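Long-range contacts in pilin (Streptococcus pyogenes serotype M1, PDB 3GLD), which forms, as its major subunit joined by intermolecular isopeptide bonds, the pilus required for host-cell adhesion, bacterial aggregation and biofilm formation: residues Asn31-Asn36 and Ala193-Met198; Val59-Pro64 and Ser88-Glu93; Leu162-Lys167 and Tyr220-Lys225. The protein carries 2 engineered substitutions. All blocks are in the same frame, centred on the assembly; numbering follows the deposited sequence.

Interaction 1 of 3, residues Asn31-Asn36 and Ala193-Met198; sequences NALIPN and ASEKVM
Leu33 and the pair Met198 and Asn31 carry most of this contact, Leu33 through its two methyls and Met198 through its thioether. The fork of Leu33, with CG anti to the carbonyl carbon (chi1 -74°), straddles the backbone carbonyl of Lys196: CD1 comes to 3.5 Å from Lys196 O and CD2 to 3.7 Å from the same Lys196 O. Val197 CG1 packs against this fork nearer CD1, at 4.0 Å from Leu33 CD1, the two side chains crossing at about a right angle. The Leu33 and Glu195 side chains run alongside each other pointing opposite ways, with Leu33 CD2 3.9 Å from Glu195 CB.

At the other end, Met198 SD stacks over the flat face of the Asn31 carboxamide, above CG and 3.7 Å from that Asn31 CG. The bend at the last torsion (chi3 76°) keeps Met198 CE over the same face, 3.9 Å from Asn31 ND2. Direct polar bonds between the segments are lacking, but one water supplies a bridge: it accepts from Ile34 N at 2.9 Å and donates to Glu195 OE1 at 3.1 Å. The bend of Glu195 at chi2 (-64°) helps to turn its carboxylate back toward this water.

In the next shell, Asn234 of strand 229-236 ties the two sides together, its ND2 bonding Asn31 O and its OD1 Met198 N. Strand 196-202 is further fixed between strands 210-215 and 229-236, whereas the loop 31-36 rests through Ala32, Ile34 and Pro35 on Leu157 of the long strand 151-169. This is the interdomain junction of the two-domain pilin, where a loop of the N-terminal domain meets the first residues of strand 196-202 in the C-terminal domain.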
ATOM      1  N   ASN A  31      -0.812  -0.387  10.986  1.00 31.92           N
ATOM      2  CA  ASN A  31      -0.264   0.945  11.220  1.00 31.50           C
ATOM      3  C   ASN A  31       0.497   1.489  10.013  1.00 30.39           C
ATOM      4  O   ASN A  31       1.181   2.498  10.114  1.00 29.73           O
ATOM      5  CB  ASN A  31       0.665   0.921  12.436  1.00 32.52           C
ATOM      6  CG  ASN A  31      -0.073   0.659  13.734  1.00 35.32           C
ATOM      7  OD1 ASN A  31      -1.071   1.315  14.039  1.00 37.90           O
ATOM      8  ND2 ASN A  31       0.426  -0.298  14.518  1.00 37.42           N
ATOM      9  N   ALA A  32       0.382   0.825   8.863  1.00 29.31           N
ATOM     10  CA  ALA A  32       1.153   1.241   7.679  1.00 28.83           C
ATOM     11  C   ALA A  32       0.858   2.669   7.277  1.00 28.76           C
ATOM     12  O   ALA A  32      -0.286   3.119   7.373  1.00 29.47           O
ATOM     13  CB  ALA A  32       0.882   0.304   6.500  1.00 28.54           C
ATOM     14  N   LEU A  33       1.897   3.376   6.830  1.00 28.21           N
ATOM     15  CA  LEU A  33       1.747   4.618   6.079  1.00 28.07           C
ATOM     16  C   LEU A  33       1.163   4.337   4.685  1.00 28.30           C
ATOM     17  O   LEU A  33       1.454   3.284   4.090  1.00 27.52           O
ATOM     18  CB  LEU A  33       3.092   5.344   5.952  1.00 27.82           C
ATOM     19  CG  LEU A  33       3.658   6.068   7.195  1.00 28.21           C
ATOM     20  CD1 LEU A  33       4.139   5.079   8.255  1.00 29.79           C
ATOM     21  CD2 LEU A  33       4.793   6.979   6.771  1.00 28.50           C
ATOM     22  N   ILE A  34       0.322   5.253   4.194  1.00 27.89           N
ATOM     23  CA  ILE A  34      -0.384   5.064   2.913  1.00 28.75           C
ATOM     24  C   ILE A  34       0.352   5.899   1.868  1.00 28.27           C
ATOM     25  O   ILE A  34       0.478   7.108   2.019  1.00 29.26           O
ATOM     26  CB  ILE A  34      -1.906   5.494   3.001  1.00 28.60           C
ATOM     27  CG1 ILE A  34      -2.646   4.731   4.117  1.00 28.71           C
ATOM     28  CG2 ILE A  34      -2.624   5.361   1.655  1.00 30.08           C
ATOM     29  CD1 ILE A  34      -2.599   3.188   4.008  1.00 28.85           C
ATOM     30  N   PRO A  35       0.847   5.254   0.802  1.00 27.66           N
ATOM     31  CA  PRO A  35       1.616   5.972  -0.225  1.00 28.24           C
ATOM     32  C   PRO A  35       0.762   6.950  -1.062  1.00 28.36           C
ATOM     33  O   PRO A  35      -0.420   6.697  -1.270  1.00 28.82           O
ATOM     34  CB  PRO A  35       2.168   4.837  -1.106  1.00 27.50           C
ATOM     35  CG  PRO A  35       1.196   3.706  -0.903  1.00 27.05           C
ATOM     36  CD  PRO A  35       0.714   3.819   0.504  1.00 27.08           C
ATOM     37  N   ASN A  36       1.371   8.044  -1.508  1.00 28.84           N
ATOM     38  CA  ASN A  36       0.772   8.943  -2.491  1.00 29.36           C
ATOM     39  C   ASN A  36       0.875   8.274  -3.853  1.00 29.32           C
ATOM     40  O   ASN A  36       1.949   8.242  -4.440  1.00 29.04           O
ATOM     41  CB  ASN A  36       1.515  10.282  -2.593  1.00 29.28           C
ATOM     42  CG  ASN A  36       1.689  10.984  -1.275  1.00 28.87           C
ATOM     43  OD1 ASN A  36       2.775  11.502  -1.000  1.00 29.13           O
ATOM     44  ND2 ASN A  36       0.642  11.040  -0.465  1.00 24.31           N
ATOM     45  N   ALA A 193       8.013  14.423   3.552  1.00 29.50           N
ATOM     46  CA  ALA A 193       8.678  14.907   4.750  1.00 29.86           C
ATOM     47  C   ALA A 193       7.646  15.096   5.853  1.00 30.64           C
ATOM     48  O   ALA A 193       6.492  15.452   5.583  1.00 30.62           O
ATOM     49  CB  ALA A 193       9.400  16.194   4.464  1.00 29.79           C
ATOM     50  N   SER A 194       8.060  14.807   7.087  1.00 31.13           N
ATOM     51  CA  SER A 194       7.251  15.022   8.289  1.00 31.68           C
ATOM     52  C   SER A 194       6.221  13.948   8.597  1.00 31.75           C
ATOM     53  O   SER A 194       5.683  13.942   9.705  1.00 31.90           O
ATOM     54  CB  SER A 194       6.597  16.416   8.296  1.00 32.18           C
ATOM     55  OG  SER A 194       7.527  17.367   8.778  1.00 34.67           O
ATOM     56  N   GLU A 195       5.940  13.046   7.640  1.00 31.21           N
ATOM     57  CA  GLU A 195       5.205  11.816   7.951  1.00 30.64           C
ATOM     58  C   GLU A 195       5.900  11.100   9.112  1.00 29.18           C
ATOM     59  O   GLU A 195       7.102  11.105   9.179  1.00 29.11           O
ATOM     60  CB  GLU A 195       5.152  10.882   6.740  1.00 31.36           C
ATOM     61  CG  GLU A 195       4.100  11.274   5.716  1.00 33.92           C
ATOM     62  CD  GLU A 195       2.688  11.168   6.277  1.00 37.74           C
ATOM     63  OE1 GLU A 195       2.264  10.032   6.610  1.00 39.34           O
ATOM     64  OE2 GLU A 195       2.008  12.223   6.384  1.00 37.27           O
ATOM     65  N   LYS A 196       5.135  10.500  10.013  1.00 28.82           N
ATOM     66  CA  LYS A 196       5.678   9.809  11.197  1.00 28.54           C
ATOM     67  C   LYS A 196       5.756   8.304  11.016  1.00 28.08           C
ATOM     68  O   LYS A 196       4.855   7.695  10.426  1.00 27.62           O
ATOM     69  CB  LYS A 196       4.822  10.087  12.449  1.00 28.10           C
ATOM     70  CG  LYS A 196       4.628  11.585  12.825  1.00 30.89           C
ATOM     71  CD  LYS A 196       5.847  12.212  13.430  1.00 33.33           C
ATOM     72  CE  LYS A 196       5.545  13.648  13.935  1.00 35.30           C
ATOM     73  NZ  LYS A 196       5.748  14.688  12.871  1.00 36.38           N
ATOM     74  N   VAL A 197       6.827   7.709  11.549  1.00 27.56           N
ATOM     75  CA  VAL A 197       6.923   6.263  11.696  1.00 26.72           C
ATOM     76  C   VAL A 197       7.117   5.895  13.163  1.00 26.40           C
ATOM     77  O   VAL A 197       7.702   6.677  13.951  1.00 26.82           O
ATOM     78  CB  VAL A 197       8.068   5.624  10.850  1.00 27.39           C
ATOM     79  CG1 VAL A 197       7.904   5.974   9.371  1.00 28.80           C
ATOM     80  CG2 VAL A 197       9.433   6.027  11.364  1.00 26.67           C
ATOM     81  N   MET A 198       6.629   4.714  13.522  1.00 24.95           N
ATOM     82  CA  MET A 198       6.623   4.271  14.892  1.00 25.70           C
ATOM     83  C   MET A 198       7.929   3.551  15.216  1.00 25.78           C
ATOM     84  O   MET A 198       8.393   2.706  14.444  1.00 24.84           O
ATOM     85  CB  MET A 198       5.467   3.326  15.144  1.00 25.47           C
ATOM     86  CG  MET A 198       4.110   3.950  14.864  1.00 28.31           C
ATOM     87  SD  MET A 198       2.808   2.712  14.793  1.00 32.42           S
ATOM     88  CE  MET A 198       2.536   2.314  16.516  1.00 30.73           C
TER
HETATM   89  O   HOH W   1       0.322   7.789   5.635  1.00 37.53           O

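Interaction 2 of 3, residues Val59-Pro64 and Ser88-Glu93; sequences VALNTP and SEVTFE
The two loops run in nearly opposite directions, 169° apart end to end, and come nearest at Leu61 and Val90, whose CA atoms are 6.3 Å apart; neither has regular strand geometry. Contact is made by apolar side chains, with Val90 wedged between Val59 and Leu61 by its two methyls. CG1, anti to the backbone N (chi1 174°), reaches Val59 CB at 3.7 Å, the two valines lying antiparallel, flank to flank. CG2 points to the other neighbour and touches Leu61 CG at 3.9 Å, where the side chains cross obliquely.

Val59 has the same first torsion as Val90 (chi1 180°), which places its CG2 beside the backbone N and lets it reach farther along the partner loop. This methyl lies 3.8 Å from Thr91 O and 4.0 Å from Phe92 CD1, approaching the ring obliquely. Within its own loop, Val90 also packs on Phe92: CG1 stands 3.4 Å above the ring plane, displaced toward the rim. Val90 CG1 thus touches both Val59 and the aromatic ring. At the outer end, Asn62 ND2 makes a looser approach to Glu89 CB at 4.3 Å.

Deeper in, Phe92 reaches Val124 and Val126 of strand 119-129 and meets the ring of Tyr98, while Leu61 rests on Ile43 and Tyr100. The hydroxyl of Tyr100 is hydrogen-bonded to Val59 O and so helps to position the first loop. Two inter-strand loops are thus packed side by side at the margin of the N-terminal beta-sandwich, with Phe92 and Leu61 turned into its core.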
ATOM      1  N   VAL A  59     -19.186  -1.825 -27.005  1.00 28.74           N
ATOM      2  CA  VAL A  59     -18.781  -0.667 -27.813  1.00 28.41           C
ATOM      3  C   VAL A  59     -17.755   0.110 -26.962  1.00 27.91           C
ATOM      4  O   VAL A  59     -18.043   0.455 -25.818  1.00 27.80           O
ATOM      5  CB  VAL A  59     -19.983   0.250 -28.171  1.00 28.33           C
ATOM      6  CG1 VAL A  59     -19.525   1.451 -29.008  1.00 28.55           C
ATOM      7  CG2 VAL A  59     -21.090  -0.530 -28.920  1.00 29.56           C
ATOM      8  N   ALA A  60     -16.580   0.379 -27.529  1.00 27.46           N
ATOM      9  CA  ALA A  60     -15.468   0.992 -26.796  1.00 27.83           C
ATOM     10  C   ALA A  60     -15.854   2.354 -26.203  1.00 27.79           C
ATOM     11  O   ALA A  60     -16.558   3.115 -26.840  1.00 27.80           O
ATOM     12  CB  ALA A  60     -14.245   1.124 -27.702  1.00 27.66           C
ATOM     13  N   LEU A  61     -15.407   2.648 -24.982  1.00 28.10           N
ATOM     14  CA  LEU A  61     -15.775   3.911 -24.336  1.00 28.14           C
ATOM     15  C   LEU A  61     -14.846   5.017 -24.786  1.00 28.78           C
ATOM     16  O   LEU A  61     -13.709   4.748 -25.167  1.00 29.17           O
ATOM     17  CB  LEU A  61     -15.755   3.779 -22.803  1.00 27.90           C
ATOM     18  CG  LEU A  61     -16.960   3.158 -22.087  1.00 26.72           C
ATOM     19  CD1 LEU A  61     -17.108   1.709 -22.440  1.00 27.08           C
ATOM     20  CD2 LEU A  61     -16.808   3.263 -20.561  1.00 28.29           C
ATOM     21  N   ASN A  62     -15.327   6.259 -24.756  1.00 29.14           N
ATOM     22  CA  ASN A  62     -14.462   7.413 -24.977  1.00 30.08           C
ATOM     23  C   ASN A  62     -13.306   7.522 -23.990  1.00 29.43           C
ATOM     24  O   ASN A  62     -12.226   7.979 -24.349  1.00 29.08           O
ATOM     25  CB  ASN A  62     -15.267   8.701 -24.918  1.00 30.93           C
ATOM     26  CG  ASN A  62     -16.042   8.942 -26.180  1.00 33.64           C
ATOM     27  OD1 ASN A  62     -15.733   8.369 -27.237  1.00 37.82           O
ATOM     28  ND2 ASN A  62     -17.062   9.779 -26.089  1.00 34.91           N
ATOM     29  N   THR A  63     -13.556   7.095 -22.755  1.00 29.56           N
ATOM     30  CA  THR A  63     -12.580   7.117 -21.684  1.00 30.17           C
ATOM     31  C   THR A  63     -12.567   5.734 -21.014  1.00 30.24           C
ATOM     32  O   THR A  63     -13.292   5.498 -20.043  1.00 30.38           O
ATOM     33  CB  THR A  63     -12.912   8.241 -20.672  1.00 30.26           C
ATOM     34  OG1 THR A  63     -13.163   9.461 -21.386  1.00 31.48           O
ATOM     35  CG2 THR A  63     -11.753   8.458 -19.699  1.00 31.41           C
ATOM     36  N   PRO A  64     -11.753   4.807 -21.549  1.00 30.36           N
ATOM     37  CA  PRO A  64     -11.677   3.426 -21.077  1.00 31.08           C
ATOM     38  C   PRO A  64     -10.987   3.242 -19.714  1.00 32.41           C
ATOM     39  O   PRO A  64     -11.035   2.152 -19.131  1.00 33.08           O
ATOM     40  CB  PRO A  64     -10.835   2.732 -22.151  1.00 31.65           C
ATOM     41  CG  PRO A  64     -10.651   3.714 -23.244  1.00 30.87           C
ATOM     42  CD  PRO A  64     -10.825   5.057 -22.658  1.00 30.07           C
ATOM     43  N   SER A  88     -22.589   6.858 -20.605  1.00 36.39           N
ATOM     44  CA  SER A  88     -23.677   7.772 -21.023  1.00 37.24           C
ATOM     45  C   SER A  88     -23.539   8.276 -22.459  1.00 37.75           C
ATOM     46  O   SER A  88     -24.542   8.583 -23.106  1.00 38.42           O
ATOM     47  CB  SER A  88     -23.818   8.954 -20.051  1.00 37.32           C
ATOM     48  OG  SER A  88     -22.628   9.739 -20.010  1.00 39.30           O
ATOM     49  N   GLU A  89     -22.314   8.356 -22.971  1.00 37.93           N
ATOM     50  CA  GLU A  89     -22.125   8.775 -24.358  1.00 38.30           C
ATOM     51  C   GLU A  89     -21.920   7.634 -25.350  1.00 38.12           C
ATOM     52  O   GLU A  89     -21.760   7.872 -26.558  1.00 38.27           O
ATOM     53  CB  GLU A  89     -21.011   9.801 -24.466  1.00 38.76           C
ATOM     54  CG  GLU A  89     -21.344  11.082 -23.717  1.00 41.56           C
ATOM     55  CD  GLU A  89     -20.310  12.153 -23.901  1.00 46.33           C
ATOM     56  OE1 GLU A  89     -20.173  12.647 -25.045  1.00 47.93           O
ATOM     57  OE2 GLU A  89     -19.632  12.505 -22.899  1.00 48.42           O
ATOM     58  N   VAL A  90     -21.935   6.400 -24.858  1.00 37.45           N
ATOM     59  CA  VAL A  90     -21.776   5.248 -25.744  1.00 37.30           C
ATOM     60  C   VAL A  90     -23.031   5.071 -26.612  1.00 37.35           C
ATOM     61  O   VAL A  90     -24.149   5.046 -26.109  1.00 36.99           O
ATOM     62  CB  VAL A  90     -21.456   3.948 -24.968  1.00 37.26           C
ATOM     63  CG1 VAL A  90     -21.453   2.743 -25.925  1.00 37.15           C
ATOM     64  CG2 VAL A  90     -20.109   4.061 -24.277  1.00 35.95           C
ATOM     65  N   THR A  91     -22.843   4.979 -27.922  1.00 37.99           N
ATOM     66  CA  THR A  91     -23.971   4.696 -28.812  1.00 38.92           C
ATOM     67  C   THR A  91     -24.146   3.179 -28.970  1.00 38.44           C
ATOM     68  O   THR A  91     -23.274   2.508 -29.532  1.00 38.72           O
ATOM     69  CB  THR A  91     -23.797   5.358 -30.194  1.00 38.93           C
ATOM     70  OG1 THR A  91     -23.403   6.719 -30.021  1.00 40.23           O
ATOM     71  CG2 THR A  91     -25.114   5.311 -30.980  1.00 40.71           C
ATOM     72  N   PHE A  92     -25.257   2.660 -28.440  1.00 38.19           N
ATOM     73  CA  PHE A  92     -25.705   1.278 -28.695  1.00 37.84           C
ATOM     74  C   PHE A  92     -26.796   1.287 -29.771  1.00 38.28           C
ATOM     75  O   PHE A  92     -27.860   1.864 -29.575  1.00 38.23           O
ATOM     76  CB  PHE A  92     -26.242   0.628 -27.412  1.00 36.90           C
ATOM     77  CG  PHE A  92     -25.242   0.594 -26.286  1.00 35.28           C
ATOM     78  CD1 PHE A  92     -24.171  -0.304 -26.313  1.00 33.48           C
ATOM     79  CD2 PHE A  92     -25.363   1.463 -25.206  1.00 33.74           C
ATOM     80  CE1 PHE A  92     -23.236  -0.350 -25.279  1.00 30.86           C
ATOM     81  CE2 PHE A  92     -24.433   1.438 -24.151  1.00 33.81           C
ATOM     82  CZ  PHE A  92     -23.364   0.519 -24.188  1.00 32.44           C
ATOM     83  N   GLU A  93     -26.524   0.649 -30.902  1.00 38.98           N
ATOM     84  CA  GLU A  93     -27.425   0.718 -32.049  1.00 39.68           C
ATOM     85  C   GLU A  93     -28.702  -0.100 -31.872  1.00 38.70           C
ATOM     86  O   GLU A  93     -29.733   0.263 -32.413  1.00 39.24           O
ATOM     87  CB  GLU A  93     -26.704   0.353 -33.351  1.00 40.23           C
ATOM     88  CG  GLU A  93     -25.506   1.276 -33.696  1.00 44.18           C
ATOM     89  CD  GLU A  93     -25.913   2.702 -34.125  1.00 48.56           C
ATOM     90  OE1 GLU A  93     -27.023   2.894 -34.670  1.00 51.00           O
ATOM     91  OE2 GLU A  93     -25.103   3.637 -33.935  1.00 50.54           O
TER

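Interaction 3 of 3, residues Leu162-Lys167 and Tyr220-Lys225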
ATOM      1  N   LEU A 162      12.830  -2.088  10.556  1.00 23.63           N
ATOM      2  CA  LEU A 162      14.252  -1.926  10.768  1.00 23.72           C
ATOM      3  C   LEU A 162      14.588  -2.046  12.269  1.00 23.81           C
ATOM      4  O   LEU A 162      14.070  -1.293  13.116  1.00 22.37           O
ATOM      5  CB  LEU A 162      14.739  -0.590  10.198  1.00 23.60           C
ATOM      6  CG  LEU A 162      16.154  -0.169  10.621  1.00 23.27           C
ATOM      7  CD1 LEU A 162      17.154  -1.144  10.089  1.00 21.43           C
ATOM      8  CD2 LEU A 162      16.467   1.234  10.134  1.00 23.92           C
ATOM      9  N   THR A 163      15.428  -3.026  12.595  1.00 23.37           N
ATOM     10  CA  THR A 163      15.893  -3.246  13.972  1.00 24.16           C
ATOM     11  C   THR A 163      17.354  -2.805  14.061  1.00 24.04           C
ATOM     12  O   THR A 163      18.175  -3.168  13.224  1.00 23.53           O
ATOM     13  CB  THR A 163      15.731  -4.730  14.360  1.00 24.84           C
ATOM     14  OG1 THR A 163      14.355  -5.077  14.238  1.00 25.17           O
ATOM     15  CG2 THR A 163      16.185  -5.048  15.823  1.00 25.79           C
ATOM     16  N   VAL A 164      17.674  -1.976  15.050  1.00 24.84           N
ATOM     17  CA  VAL A 164      19.066  -1.573  15.273  1.00 24.45           C
ATOM     18  C   VAL A 164      19.514  -2.078  16.631  1.00 24.98           C
ATOM     19  O   VAL A 164      18.877  -1.810  17.634  1.00 25.59           O
ATOM     20  CB  VAL A 164      19.271  -0.021  15.180  1.00 25.27           C
ATOM     21  CG1 VAL A 164      20.780   0.346  15.379  1.00 22.21           C
ATOM     22  CG2 VAL A 164      18.749   0.511  13.849  1.00 21.45           C
ATOM     23  N   LYS A 165      20.609  -2.823  16.650  1.00 24.90           N
ATOM     24  CA  LYS A 165      21.053  -3.493  17.849  1.00 25.27           C
ATOM     25  C   LYS A 165      22.444  -3.014  18.202  1.00 24.62           C
ATOM     26  O   LYS A 165      23.254  -2.749  17.303  1.00 25.00           O
ATOM     27  CB  LYS A 165      21.121  -5.007  17.613  1.00 25.49           C
ATOM     28  CG  LYS A 165      19.778  -5.651  17.450  1.00 27.01           C
ATOM     29  CD  LYS A 165      19.890  -7.142  17.045  1.00 29.74           C
ATOM     30  CE  LYS A 165      20.443  -8.023  18.162  1.00 30.04           C
ATOM     31  NZ  LYS A 165      20.399  -9.460  17.755  1.00 31.68           N
ATOM     32  N   LYS A 166      22.715  -2.913  19.505  1.00 23.71           N
ATOM     33  CA  LYS A 166      24.065  -2.619  20.002  1.00 23.08           C
ATOM     34  C   LYS A 166      24.597  -3.853  20.732  1.00 22.88           C
ATOM     35  O   LYS A 166      23.923  -4.430  21.597  1.00 21.54           O
ATOM     36  CB  LYS A 166      24.052  -1.420  20.955  1.00 23.60           C
ATOM     37  CG  LYS A 166      25.424  -1.150  21.624  1.00 22.29           C
ATOM     38  CD  LYS A 166      26.330  -0.471  20.618  1.00 23.28           C
ATOM     39  CE  LYS A 166      27.766  -0.797  20.893  1.00 23.32           C
ATOM     40  NZ  LYS A 166      28.644  -0.004  19.993  1.00 21.67           N
ATOM     41  N   LYS A 167      25.808  -4.254  20.362  1.00 23.62           N
ATOM     42  CA  LYS A 167      26.506  -5.344  21.004  1.00 24.20           C
ATOM     43  C   LYS A 167      27.859  -4.799  21.523  1.00 24.54           C
ATOM     44  O   LYS A 167      28.612  -4.166  20.775  1.00 24.33           O
ATOM     45  CB  LYS A 167      26.744  -6.459  19.981  1.00 24.97           C
ATOM     46  CG  LYS A 167      27.534  -7.637  20.532  1.00 29.22           C
ATOM     47  CD  LYS A 167      27.776  -8.694  19.443  1.00 35.07           C
ATOM     48  CE  LYS A 167      28.105 -10.052  20.061  1.00 38.82           C
ATOM     49  NZ  LYS A 167      28.073 -11.116  19.002  1.00 43.95           N
ATOM     50  N   TYR A 220      16.632  11.399  13.709  1.00 26.15           N
ATOM     51  CA  TYR A 220      16.061  10.879  14.927  1.00 26.58           C
ATOM     52  C   TYR A 220      17.192  10.428  15.851  1.00 27.34           C
ATOM     53  O   TYR A 220      17.960   9.534  15.495  1.00 27.33           O
ATOM     54  CB  TYR A 220      15.148   9.690  14.593  1.00 26.75           C
ATOM     55  CG  TYR A 220      14.643   8.937  15.805  1.00 25.28           C
ATOM     56  CD1 TYR A 220      13.595   9.440  16.576  1.00 25.68           C
ATOM     57  CD2 TYR A 220      15.210   7.724  16.175  1.00 24.28           C
ATOM     58  CE1 TYR A 220      13.139   8.756  17.702  1.00 26.88           C
ATOM     59  CE2 TYR A 220      14.756   7.036  17.281  1.00 24.38           C
ATOM     60  CZ  TYR A 220      13.724   7.551  18.033  1.00 26.44           C
ATOM     61  OH  TYR A 220      13.281   6.848  19.121  1.00 29.98           O
ATOM     62  N   HIS A 221      17.274  11.031  17.040  1.00 27.75           N
ATOM     63  CA  HIS A 221      18.313  10.693  18.018  1.00 27.22           C
ATOM     64  C   HIS A 221      17.884   9.587  18.964  1.00 26.18           C
ATOM     65  O   HIS A 221      16.757   9.590  19.466  1.00 25.48           O
ATOM     66  CB  HIS A 221      18.711  11.929  18.849  1.00 27.89           C
ATOM     67  CG  HIS A 221      19.186  13.089  18.026  1.00 31.51           C
ATOM     68  ND1 HIS A 221      20.455  13.153  17.488  1.00 33.89           N
ATOM     69  CD2 HIS A 221      18.557  14.227  17.645  1.00 32.81           C
ATOM     70  CE1 HIS A 221      20.588  14.282  16.816  1.00 34.72           C
ATOM     71  NE2 HIS A 221      19.450  14.949  16.890  1.00 34.05           N
ATOM     72  N   PHE A 222      18.807   8.661  19.237  1.00 25.59           N
ATOM     73  CA  PHE A 222      18.563   7.587  20.190  1.00 25.54           C
ATOM     74  C   PHE A 222      19.852   7.025  20.792  1.00 25.29           C
ATOM     75  O   PHE A 222      20.952   7.287  20.295  1.00 25.45           O
ATOM     76  CB  PHE A 222      17.688   6.452  19.591  1.00 25.28           C
ATOM     77  CG  PHE A 222      18.346   5.672  18.499  1.00 25.30           C
ATOM     78  CD1 PHE A 222      18.359   6.146  17.182  1.00 23.47           C
ATOM     79  CD2 PHE A 222      18.907   4.423  18.767  1.00 24.48           C
ATOM     80  CE1 PHE A 222      18.938   5.395  16.156  1.00 21.98           C
ATOM     81  CE2 PHE A 222      19.495   3.671  17.756  1.00 23.68           C
ATOM     82  CZ  PHE A 222      19.522   4.153  16.448  1.00 22.94           C
ATOM     83  N   THR A 223      19.693   6.253  21.863  1.00 25.11           N
ATOM     84  CA  THR A 223      20.832   5.647  22.533  1.00 24.61           C
ATOM     85  C   THR A 223      20.549   4.191  22.791  1.00 23.84           C
ATOM     86  O   THR A 223      19.401   3.805  23.015  1.00 24.68           O
ATOM     87  CB  THR A 223      21.161   6.342  23.898  1.00 24.52           C
ATOM     88  OG1 THR A 223      20.057   6.181  24.801  1.00 27.01           O
ATOM     89  CG2 THR A 223      21.430   7.819  23.728  1.00 25.01           C
ATOM     90  N   LEU A 224      21.601   3.382  22.793  1.00 22.66           N
ATOM     91  CA  LEU A 224      21.482   1.973  23.148  1.00 22.81           C
ATOM     92  C   LEU A 224      22.670   1.530  24.008  1.00 22.82           C
ATOM     93  O   LEU A 224      23.805   1.882  23.720  1.00 22.32           O
ATOM     94  CB  LEU A 224      21.450   1.086  21.890  1.00 22.37           C
ATOM     95  CG  LEU A 224      20.300   1.224  20.869  1.00 21.58           C
ATOM     96  CD1 LEU A 224      20.573   0.460  19.596  1.00 21.65           C
ATOM     97  CD2 LEU A 224      19.042   0.759  21.501  1.00 17.32           C
ATOM     98  N   LYS A 225      22.394   0.729  25.029  1.00 22.92           N
ATOM     99  CA  LYS A 225      23.440  -0.032  25.701  1.00 23.08           C
ATOM    100  C   LYS A 225      23.574  -1.413  25.036  1.00 23.78           C
ATOM    101  O   LYS A 225      22.742  -1.793  24.203  1.00 23.41           O
ATOM    102  CB  LYS A 225      23.108  -0.218  27.191  1.00 22.60           C
ATOM    103  CG  LYS A 225      22.823   1.073  27.980  1.00 23.33           C
ATOM    104  CD  LYS A 225      22.352   0.709  29.419  1.00 25.70           C
ATOM    105  CE  LYS A 225      22.161   1.922  30.340  1.00 29.46           C
ATOM    106  NZ  LYS A 225      21.034   2.800  29.908  1.00 31.59           N
TER
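Strands 162-167 and 220-224 cross at -42°, their axes 8.0 Å from each other at closest approach. They belong to different sheets, and the gap between them is filled by side chains; the backbones come nearest at Lys166 and Leu224. Leu224 reaches across with its branched end, CG anti to the carbonyl carbon. Its CD1 rests 3.4 Å from Val164 O, and the same methyl touches Val164 CG1 at 4.2 Å. CD1 also lies at the edge of the Phe222 ring, in its plane, so that leucine and ring fill neighbouring places along the strand. Phe222 has its CG tucked between its own N and C (chi1 67°) and meets Val164 edge-on, its CZ 4.1 Å from Val164 CG1.

This is the core of a beta sandwich, in the Ig-like C-terminal domain of the pilin, with the long strand 151-169 in one sheet and 220-224 at the edge of the other. Phe181 of the neighbouring strand 179-185 extends the aromatic layer, its ring nearly parallel to that of Phe222.

Lys166 joins the packing only through the base of its side chain. Its CB meets Leu224 CB at 3.7 Å and lies 3.5 Å from Lys225 O. With CG anti to the backbone N and a bend at chi2 (77°), the rest of the chain leads away from strand 220-224 to NZ, which is covalently linked to Asn290 CG in an intramolecular isopeptide bond. Glu245, whose OE1 is hydrogen-bonded to that NZ, is the residue that promotes formation of the cross-link. Phe179 packs against the same lysine. On the outer side, Lys225 turns away to a salt bridge with Asp178.

How the interactions relate
The three contacts are strung along an elongated, all-beta chain. Interaction 2 lies far out in the N-terminal domain, about 40 Å centre to centre from interaction 1 and about 59 Å from interaction 3, on the opposite side of the chain's centre from interaction 3. Along the sequence, interaction 2 is nested within the span closed by interaction 1, whereas the segments of interactions 1 and 3 alternate. These two are closer, with nearest atoms about 7 Å apart, and reach the same sheet, which includes strands 151-169 and 196-202. The interdomain contact and the isopeptide-linked core share one long strand, 151-169, interrupted by a bulge or short loop, in a subunit that stacks head to tail.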